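Local coordinates for capsular polysaccharide biosynthesis protein (Burkholderia pseudomallei, PDB 4BQN) that binds coenzyme A and is probably an acetyltransferase that takes part in making the bacterial capsular polysaccharide, at residues 98-103 and 155-160; 147-152 and 299-304; 180-185 and 204-209. The protein carries 1 engineered substitution. All blocks are in the same frame, centred on the assembly; numbering follows the deposited sequence. Where two conformers were deposited one is given.

Contact 1 of 3, residues 98-103 and 155-160. With COA (coenzyme A), chain C.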
# COMPACT_ATOMS: atom_id res chain seq x y z
N MET A 98 0.81 4.59 -2.72
CA MET A 98 1.63 4.55 -1.53
C MET A 98 1.95 3.10 -1.15
O MET A 98 1.08 2.34 -0.74
CB MET A 98 0.92 5.27 -0.38
CG MET A 98 0.70 6.73 -0.67
SD MET A 98 -0.44 7.55 0.47
CE MET A 98 -2.02 7.09 -0.27
N HIS A 99 3.22 2.72 -1.27
CA HIS A 99 3.70 1.38 -0.97
C HIS A 99 5.02 1.56 -0.23
O HIS A 99 5.87 2.35 -0.64
CB HIS A 99 3.84 0.59 -2.27
CG HIS A 99 4.39 -0.79 -2.11
ND1 HIS A 99 3.67 -1.93 -2.42
CD2 HIS A 99 5.62 -1.22 -1.73
CE1 HIS A 99 4.44 -2.99 -2.24
NE2 HIS A 99 5.62 -2.59 -1.81
N TRP A 100 5.16 0.85 0.89
CA TRP A 100 6.33 1.04 1.75
C TRP A 100 6.53 -0.22 2.56
O TRP A 100 5.69 -0.56 3.39
CB TRP A 100 6.08 2.22 2.68
CG TRP A 100 7.23 2.58 3.55
CD1 TRP A 100 7.45 2.21 4.85
CD2 TRP A 100 8.31 3.47 3.20
NE1 TRP A 100 8.61 2.79 5.33
CE2 TRP A 100 9.16 3.55 4.33
CE3 TRP A 100 8.65 4.18 2.04
CZ2 TRP A 100 10.31 4.34 4.34
CZ3 TRP A 100 9.79 4.97 2.05
CH2 TRP A 100 10.62 5.03 3.19
N GLU A 101 7.65 -0.91 2.33
CA GLU A 101 7.95 -2.19 3.01
C GLU A 101 8.80 -2.00 4.27
O GLU A 101 9.19 -2.97 4.89
CB GLU A 101 8.63 -3.16 2.02
CG GLU A 101 7.70 -3.51 0.88
CD GLU A 101 8.37 -4.30 -0.21
OE1 GLU A 101 9.37 -5.00 0.08
OE2 GLU A 101 7.89 -4.21 -1.35
N GLY A 102 9.06 -0.76 4.65
CA GLY A 102 10.04 -0.52 5.71
C GLY A 102 9.65 -1.03 7.08
O GLY A 102 10.52 -1.35 7.87
N TYR A 103 8.36 -1.13 7.38
CA TYR A 103 7.98 -1.70 8.69
C TYR A 103 8.04 -3.22 8.70
O TYR A 103 8.32 -3.82 9.74
CB TYR A 103 6.58 -1.28 9.09
CG TYR A 103 6.43 0.21 9.22
CD1 TYR A 103 6.96 0.90 10.31
CD2 TYR A 103 5.70 0.94 8.27
CE1 TYR A 103 6.82 2.28 10.42
CE2 TYR A 103 5.56 2.31 8.37
CZ TYR A 103 6.10 2.97 9.45
OH TYR A 103 5.92 4.32 9.54
N GLU A 155 19.53 0.58 4.54
CA GLU A 155 19.49 0.02 3.19
C GLU A 155 18.04 -0.21 2.77
O GLU A 155 17.64 0.09 1.64
CB GLU A 155 20.28 -1.28 3.12
CG GLU A 155 20.21 -1.99 1.77
CD GLU A 155 20.98 -3.29 1.73
OE1 GLU A 155 21.59 -3.67 2.75
OE2 GLU A 155 20.99 -3.92 0.65
N ILE A 156 17.25 -0.78 3.69
CA ILE A 156 15.83 -1.03 3.42
C ILE A 156 15.12 0.27 3.10
O ILE A 156 14.43 0.36 2.09
CB ILE A 156 15.17 -1.75 4.61
CG1 ILE A 156 15.73 -3.17 4.75
CG2 ILE A 156 13.65 -1.79 4.42
CD1 ILE A 156 15.48 -3.80 6.12
N GLU A 157 15.30 1.29 3.95
CA GLU A 157 14.61 2.57 3.76
C GLU A 157 15.04 3.25 2.47
O GLU A 157 14.19 3.81 1.77
CB GLU A 157 14.82 3.49 4.93
CG GLU A 157 14.05 3.01 6.14
CD GLU A 157 14.15 3.94 7.33
OE1 GLU A 157 14.87 4.96 7.25
OE2 GLU A 157 13.51 3.63 8.36
N SER A 158 16.33 3.20 2.16
CA SER A 158 16.84 3.81 0.91
C SER A 158 16.15 3.18 -0.31
O SER A 158 15.75 3.90 -1.23
CB SER A 158 18.36 3.69 0.80
OG SER A 158 18.83 4.33 -0.38
N TRP A 159 16.01 1.86 -0.30
CA TRP A 159 15.36 1.16 -1.40
C TRP A 159 13.87 1.55 -1.46
O TRP A 159 13.34 1.80 -2.55
CB TRP A 159 15.54 -0.34 -1.26
CG TRP A 159 14.88 -1.12 -2.32
CD1 TRP A 159 15.38 -1.44 -3.55
CD2 TRP A 159 13.58 -1.73 -2.25
NE1 TRP A 159 14.46 -2.19 -4.26
CE2 TRP A 159 13.35 -2.39 -3.48
CE3 TRP A 159 12.58 -1.78 -1.26
CZ2 TRP A 159 12.17 -3.09 -3.75
CZ3 TRP A 159 11.40 -2.48 -1.53
CH2 TRP A 159 11.20 -3.12 -2.77
N CYS A 160 13.20 1.59 -0.31
CA CYS A 160 11.79 1.98 -0.29
C CYS A 160 11.58 3.38 -0.87
O CYS A 160 10.63 3.60 -1.63
CB CYS A 160 11.22 1.92 1.13
SG CYS A 160 11.11 0.25 1.81
N1A COA C . 7.86 -0.74 -4.06
C2A COA C . 7.83 -2.06 -4.39
N3A COA C . 6.82 -2.61 -5.08
C4A COA C . 5.80 -1.83 -5.50
C5A COA C . 5.77 -0.41 -5.19
C6A COA C . 6.89 0.12 -4.42
N6A COA C . 6.92 1.43 -4.09
N7A COA C . 4.64 0.12 -5.72
C8A COA C . 4.00 -0.90 -6.34
N9A COA C . 4.68 -2.06 -6.19
C1B COA C . 4.36 -3.38 -6.74
C2B COA C . 2.88 -3.71 -6.85
O2B COA C . 2.41 -4.27 -5.62
C3B COA C . 2.92 -4.71 -7.99
O3B COA C . 3.41 -5.95 -7.46
P3B COA C . 3.33 -7.33 -8.27
O7A COA C . 3.79 -8.36 -7.26
O8A COA C . 1.88 -7.47 -8.65
O9A COA C . 4.26 -7.18 -9.46
C4B COA C . 3.99 -4.13 -8.92
O4B COA C . 4.83 -3.32 -8.09
C5B COA C . 3.43 -3.29 -10.07
O5B COA C . 2.62 -2.27 -9.50
P1A COA C . 2.71 -0.76 -9.97
O1A COA C . 1.83 0.02 -9.03
O2A COA C . 4.14 -0.32 -10.10
O3A COA C . 2.11 -0.71 -11.45
P2A COA C . 0.70 -1.11 -12.13
O4A COA C . 0.98 -2.25 -13.08
O5A COA C . 0.17 0.17 -12.71
O6A COA C . -0.25 -1.64 -10.97
CBP COA C . -1.67 -1.73 -9.05
CCP COA C . -1.05 -0.82 -10.10
CDP COA C . -2.54 -0.92 -8.09
CEP COA C . -2.60 -2.71 -9.76
CAP COA C . -0.52 -2.46 -8.31
OAP COA C . 0.20 -1.52 -7.49
C9P COA C . -0.87 -3.66 -7.45
O9P COA C . -0.99 -4.77 -7.95
N8P COA C . -0.99 -3.49 -6.13
C7P COA C . -1.26 -4.59 -5.22
C6P COA C . -2.69 -5.10 -5.23
C5P COA C . -3.60 -3.98 -4.81
O5P COA C . -4.08 -3.21 -5.63
N4P COA C . -3.81 -3.89 -3.51
C3P COA C . -4.65 -2.86 -2.95
C2P COA C . -3.87 -2.06 -1.94
S1P COA C . -4.67 -0.52 -1.74
O HOH W 1 8.40 1.98 -1.60
O HOH W 2 11.93 1.45 8.15

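Contact 2 of 3, residues 147-152 and 299-304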
# COMPACT_ATOMS: atom_id res chain seq x y z
N ALA A 147 17.32 -8.85 14.13
CA ALA A 147 18.63 -8.22 14.31
C ALA A 147 19.28 -7.94 12.97
O ALA A 147 19.88 -6.88 12.78
CB ALA A 147 19.52 -9.10 15.18
N SER A 148 19.13 -8.86 12.02
CA SER A 148 19.67 -8.65 10.67
C SER A 148 18.98 -7.47 9.99
O SER A 148 19.63 -6.60 9.42
CB SER A 148 19.49 -9.91 9.83
OG SER A 148 20.09 -9.74 8.56
N LEU A 149 17.65 -7.45 10.05
CA LEU A 149 16.89 -6.34 9.47
C LEU A 149 17.28 -5.02 10.11
O LEU A 149 17.39 -4.00 9.42
CB LEU A 149 15.40 -6.60 9.62
CG LEU A 149 14.86 -7.84 8.91
CD1 LEU A 149 13.39 -8.06 9.25
CD2 LEU A 149 15.06 -7.75 7.40
N ARG A 150 17.51 -5.02 11.43
CA ARG A 150 17.90 -3.79 12.12
C ARG A 150 19.24 -3.29 11.60
O ARG A 150 19.40 -2.08 11.34
CB ARG A 150 17.93 -3.98 13.64
CG ARG A 150 18.49 -2.76 14.36
CD ARG A 150 18.02 -2.78 15.79
NE ARG A 150 18.32 -1.53 16.48
CZ ARG A 150 17.72 -1.13 17.60
NH1 ARG A 150 16.78 -1.87 18.17
NH2 ARG A 150 18.06 0.02 18.15
N ILE A 151 20.21 -4.18 11.45
CA ILE A 151 21.49 -3.80 10.88
C ILE A 151 21.30 -3.19 9.48
O ILE A 151 22.01 -2.24 9.11
CB ILE A 151 22.46 -5.01 10.84
CG1 ILE A 151 22.89 -5.36 12.27
CG2 ILE A 151 23.67 -4.75 9.95
CD1 ILE A 151 23.48 -6.74 12.44
N ASP A 152 20.30 -3.68 8.75
CA ASP A 152 20.07 -3.25 7.38
C ASP A 152 19.00 -2.17 7.22
O ASP A 152 18.58 -1.90 6.10
CB ASP A 152 19.69 -4.46 6.51
CG ASP A 152 20.85 -5.42 6.33
OD1 ASP A 152 22.01 -5.01 6.55
OD2 ASP A 152 20.60 -6.60 5.96
N ARG A 299 15.82 -7.25 -3.27
CA ARG A 299 15.70 -6.98 -1.83
C ARG A 299 16.79 -7.75 -1.10
O ARG A 299 16.54 -8.82 -0.53
CB ARG A 299 14.31 -7.38 -1.32
CG ARG A 299 13.15 -6.61 -1.96
CD ARG A 299 11.82 -7.12 -1.44
NE ARG A 299 10.65 -6.38 -1.92
CZ ARG A 299 10.04 -6.58 -3.09
NH1 ARG A 299 10.50 -7.48 -3.96
NH2 ARG A 299 8.97 -5.87 -3.39
N ARG A 300 18.01 -7.21 -1.13
CA ARG A 300 19.20 -7.91 -0.63
C ARG A 300 19.04 -8.39 0.81
O ARG A 300 19.54 -9.46 1.20
CB ARG A 300 20.43 -6.99 -0.75
CG ARG A 300 21.78 -7.67 -0.57
CD ARG A 300 22.93 -6.72 -0.87
NE ARG A 300 23.03 -5.70 0.16
CZ ARG A 300 24.18 -5.25 0.66
NH1 ARG A 300 25.34 -5.73 0.22
NH2 ARG A 300 24.17 -4.32 1.61
N TRP A 301 18.36 -7.58 1.62
CA TRP A 301 18.23 -7.84 3.05
C TRP A 301 17.44 -9.12 3.35
O TRP A 301 17.60 -9.69 4.42
CB TRP A 301 17.58 -6.67 3.79
CG TRP A 301 16.36 -6.16 3.08
CD1 TRP A 301 15.06 -6.49 3.34
CD2 TRP A 301 16.33 -5.25 1.99
NE1 TRP A 301 14.22 -5.83 2.46
CE2 TRP A 301 14.98 -5.06 1.62
CE3 TRP A 301 17.34 -4.57 1.27
CZ2 TRP A 301 14.60 -4.21 0.57
CZ3 TRP A 301 16.96 -3.74 0.23
CH2 TRP A 301 15.60 -3.58 -0.12
N VAL A 302 16.59 -9.56 2.42
CA VAL A 302 15.82 -10.77 2.61
C VAL A 302 16.73 -12.02 2.61
O VAL A 302 16.70 -12.83 3.54
CB VAL A 302 14.72 -10.87 1.53
CG1 VAL A 302 13.94 -12.15 1.70
CG2 VAL A 302 13.78 -9.68 1.61
N ARG A 303 17.55 -12.18 1.57
CA ARG A 303 18.49 -13.32 1.57
C ARG A 303 19.53 -13.18 2.68
O ARG A 303 19.96 -14.18 3.24
CB ARG A 303 19.19 -13.54 0.23
CG ARG A 303 18.33 -14.24 -0.81
CD ARG A 303 19.14 -14.65 -2.04
NE ARG A 303 18.27 -14.84 -3.21
CZ ARG A 303 17.61 -15.96 -3.48
NH1 ARG A 303 17.70 -17.01 -2.67
NH2 ARG A 303 16.84 -16.02 -4.56
N THR A 304 19.92 -11.95 2.99
CA THR A 304 20.87 -11.72 4.07
C THR A 304 20.31 -12.18 5.41
O THR A 304 21.01 -12.85 6.18
CB THR A 304 21.29 -10.24 4.13
OG1 THR A 304 22.04 -9.94 2.96
CG2 THR A 304 22.14 -9.95 5.36
O HOH W 3 18.69 -8.33 6.76
O HOH W 4 21.44 -6.63 3.34

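Contact 3 of 3, residues 180-185 and 204-209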
# COMPACT_ATOMS: atom_id res chain seq x y z
N ILE A 180 0.92 14.43 -7.23
CA ILE A 180 0.73 14.60 -5.79
C ILE A 180 1.38 13.42 -5.08
O ILE A 180 0.97 12.28 -5.28
CB ILE A 180 -0.77 14.68 -5.44
CG1 ILE A 180 -1.44 15.88 -6.13
CG2 ILE A 180 -0.97 14.76 -3.94
CD1 ILE A 180 -2.92 15.70 -6.39
N SER A 181 2.40 13.70 -4.26
CA SER A 181 3.16 12.66 -3.54
C SER A 181 3.53 13.06 -2.12
O SER A 181 3.52 14.25 -1.77
CB SER A 181 4.44 12.31 -4.29
OG SER A 181 4.18 11.81 -5.59
N VAL A 182 3.89 12.07 -1.32
CA VAL A 182 4.27 12.28 0.08
C VAL A 182 5.57 11.54 0.43
O VAL A 182 5.79 11.19 1.59
CB VAL A 182 3.16 11.86 1.07
CG1 VAL A 182 2.03 12.88 1.07
CG2 VAL A 182 2.63 10.46 0.77
N THR A 183 6.45 11.37 -0.55
CA THR A 183 7.69 10.60 -0.35
C THR A 183 8.57 11.15 0.78
O THR A 183 9.03 10.38 1.64
CB THR A 183 8.49 10.51 -1.66
OG1 THR A 183 7.64 10.00 -2.69
CG2 THR A 183 9.71 9.59 -1.49
N ASP A 184 8.81 12.46 0.78
CA ASP A 184 9.69 13.06 1.80
C ASP A 184 9.08 12.93 3.18
O ASP A 184 9.77 12.66 4.16
CB ASP A 184 9.97 14.54 1.47
CG ASP A 184 10.67 14.73 0.13
OD1 ASP A 184 11.52 13.89 -0.24
OD2 ASP A 184 10.37 15.73 -0.56
N PHE A 185 7.76 13.10 3.25
CA PHE A 185 7.03 12.92 4.49
C PHE A 185 7.19 11.50 5.04
O PHE A 185 7.46 11.31 6.22
CB PHE A 185 5.54 13.25 4.28
CG PHE A 185 4.72 13.07 5.51
CD1 PHE A 185 4.69 14.05 6.50
CD2 PHE A 185 4.00 11.88 5.72
CE1 PHE A 185 3.93 13.88 7.65
CE2 PHE A 185 3.25 11.70 6.87
CZ PHE A 185 3.22 12.69 7.84
N ALA A 204 -4.32 6.14 9.11
CA ALA A 204 -5.01 7.43 9.12
C ALA A 204 -4.09 8.63 8.94
O ALA A 204 -4.41 9.55 8.18
CB ALA A 204 -5.80 7.60 10.40
N ALA A 205 -2.98 8.64 9.67
CA ALA A 205 -2.08 9.80 9.63
C ALA A 205 -1.58 10.02 8.20
O ALA A 205 -1.52 11.16 7.71
CB ALA A 205 -0.91 9.59 10.58
N LEU A 206 -1.21 8.95 7.52
CA LEU A 206 -0.73 9.07 6.15
C LEU A 206 -1.86 9.42 5.16
O LEU A 206 -1.65 10.22 4.25
CB LEU A 206 0.05 7.83 5.70
CG LEU A 206 0.72 7.97 4.33
CD1 LEU A 206 1.65 9.18 4.28
CD2 LEU A 206 1.46 6.69 3.98
N MET A 207 -3.05 8.84 5.36
CA MET A 207 -4.19 9.22 4.53
C MET A 207 -4.53 10.70 4.68
O MET A 207 -4.86 11.35 3.68
CB MET A 207 -5.42 8.35 4.86
CG MET A 207 -5.29 6.89 4.41
SD MET A 207 -4.85 6.64 2.67
CE MET A 207 -6.15 7.57 1.86
N ARG A 208 -4.48 11.22 5.90
CA ARG A 208 -4.70 12.66 6.10
C ARG A 208 -3.65 13.46 5.34
O ARG A 208 -3.96 14.48 4.71
CB ARG A 208 -4.68 13.04 7.56
CG ARG A 208 -5.89 12.53 8.33
CD ARG A 208 -5.97 13.18 9.70
NE ARG A 208 -4.83 12.89 10.56
CZ ARG A 208 -4.77 11.88 11.43
NH1 ARG A 208 -5.76 10.99 11.52
NH2 ARG A 208 -3.69 11.73 12.19
N GLU A 209 -2.39 13.02 5.42
CA GLU A 209 -1.32 13.77 4.78
C GLU A 209 -1.50 13.84 3.26
O GLU A 209 -1.39 14.93 2.67
CB GLU A 209 0.07 13.21 5.14
CG GLU A 209 1.17 14.23 4.91
CD GLU A 209 1.07 15.43 5.85
OE1 GLU A 209 0.62 15.28 7.01
OE2 GLU A 209 1.43 16.55 5.42

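Contact 1 of 3, residues 98-103 and 155-160
This is a buried loop-on-helix contact that forms part of the coenzyme A pocket. Loop 98-103 follows strand 91-94 of the parallel sheet and runs against helix 153-167. Cys160 carries the contact. Its CB sits over one face of the Trp100 indole, 3.6 Å from the centroid of the six-membered ring, as a CH-pi contact. Its SG stands over the same ring and adds a longer sulfur-aromatic contact. Cys160 SG also lies 3.6 Å from the backbone N of Gly102. Trp100 reaches the helix because its CG is anti to the backbone N (chi1 -176°). Phe196 also meets the Trp100 ring. At Gly102 the loop comes close to the helix, with Gly102 CA 4.0 Å from Ile156 CG2.

His99 and Glu101 face the cofactor. The His99 imidazole lies with one face against the adenine, its CD2 3.3 Å from C6A of coenzyme A. His99 NE2 donates to Glu101 OE2 at 2.8 Å, nearly straight (173°) and in the imidazole plane. Glu101 OE2 accepts with its anti lone pair, the one away from OE1. This bond fixes the rotation of the imidazole. Glu101 OE1 pairs with Arg299, so the carboxylate is held from two sides. Glu101 OE1 also lies 3.6 Å from Trp159 CZ3, the carboxylate and ring planes 62° apart. A water donates to His99 O and Cys160 O and accepts from adenine N6A. It thus links loop, helix and cofactor. These groups line the adenine part of the coenzyme A pocket, where a His-carboxylate hydrogen bond holds His99 over the base.

Contact 2 of 3, residues 147-152 and 299-304
Apolar contacts between the end of helix 142-151 and the start of helix 300-310 are few. Leu149 CD2 approaches Trp301 CD1 at 4.3 Å, oblique to the indole. Trp301 has its CG in the crowded position between backbone N and carbonyl carbon (chi1 47°). CB points toward segment 147-152, and this torsion carries the ring away from it, to meet Trp159 of helix 153-167 edge-to-face. Thr304 puts its methyl, not its hydroxyl, against the first segment. Thr304 CG2 is anti to the backbone N and lies 3.8 Å from Ser148 OG and 3.7 Å from Asp152 OD2.

Asp152 crosses Trp301 obliquely, its OD2 3.7 Å from Trp301 CB. It is the first residue to leave helix 142-151 and also the N-cap residue of helix 153-167, though its side chain makes no capping bond. The carboxylate turns instead to helix 300-310. This is helix packing that ties the C-terminal helix 300-310 to the junction of helices 142-151 and 153-167.

The polar link runs through water. One water accepts from Ser148 OG at 2.7 Å and donates to Asp152 OD2 at 2.7 Å and to Trp301 O at 2.9 Å. This water bridges three buried residues. A second water donates weakly to the same Asp152 oxygen. Ser148 OG is also hydrogen-bonded to Arg308 NH1, further along helix 300-310, and Asp152 OD2 has a long, weak ion pair with that arginine. Asp152 OD1 lies 5.4 Å from Arg300 NH2, so any pull between the two charges acts at a distance. Arg300 is paired with Glu155.

Contact 3 of 3, residues 180-185 and 204-209
The chain comes out of an extended run at 180-181, turns at Val182 into helix 183-189, and there passes helix 204-217, with the CA atoms of Val182 and Glu209 7.5 Å apart. Phe185 and Glu209 make the main contact. Phe185 has its CG anti to the backbone N, and its ring extends toward the second helix. Glu209 also starts anti, but its chain bends at chi2 (66°), so that it folds flat over the ring. Glu209 CG stands above the Phe185 ring centre, 3.6 Å from the centroid and only 3° off the normal. This is a CH-pi contact made by the aliphatic part of an acidic side chain. The carboxylate follows over the same face, its plane 17° from that of the ring, and Glu209 OE1 comes to 3.7 Å from Phe185 CE1. The other oxygen, OE2, forms a salt bridge with Arg213, one turn further along helix 204-217. That pairing would offset the charge placed over the aromatic face, and it holds the carboxylate in position.

The contact is helix-to-helix packing in which the N-terminal turn of helix 183-189 and the residue before it meet the first turns of helix 204-217. Val182 occupies the N-cap position. Its backbone N is bonded to Gln96 OE1, and the side chain of Gln96 also bonds Thr183 OG1, so this helix start is tied to the chain just after strand 91-94.

Deeper in, Leu206 CD1 is shared by two partners. Leu206 CD1 lies 3.9 Å from Val182 CG2 and 3.9 Å from Phe185 CD2. Leu206 and Phe185 slide past each other in opposite directions. Val182 CG1 reaches Glu209 CG at 4.2 Å. Leu206 also packs on Phe196 and on Met98.

Overall arrangement
From the N terminus, loop 98-103 comes first, just beyond the parallel sheet. Contact 1 closes when helix 153-167 returns to it. Before that, segment 147-152 opens contact 2, which closes only at 299-304 near the C terminus. Contacts 1 and 2 therefore cross. Two salt bridges and a tryptophan pair join them. Contact 3 opens after contact 1 has closed and is a short loop lying wholly within the long span of contact 2. It touches contact 1 by side-chain packing, but stays about 14 Å from contact 2 at the nearest atoms. Contact 1 thus lies between the pair of helices 142-151 and 300-310 and the pair 183-189 and 204-217.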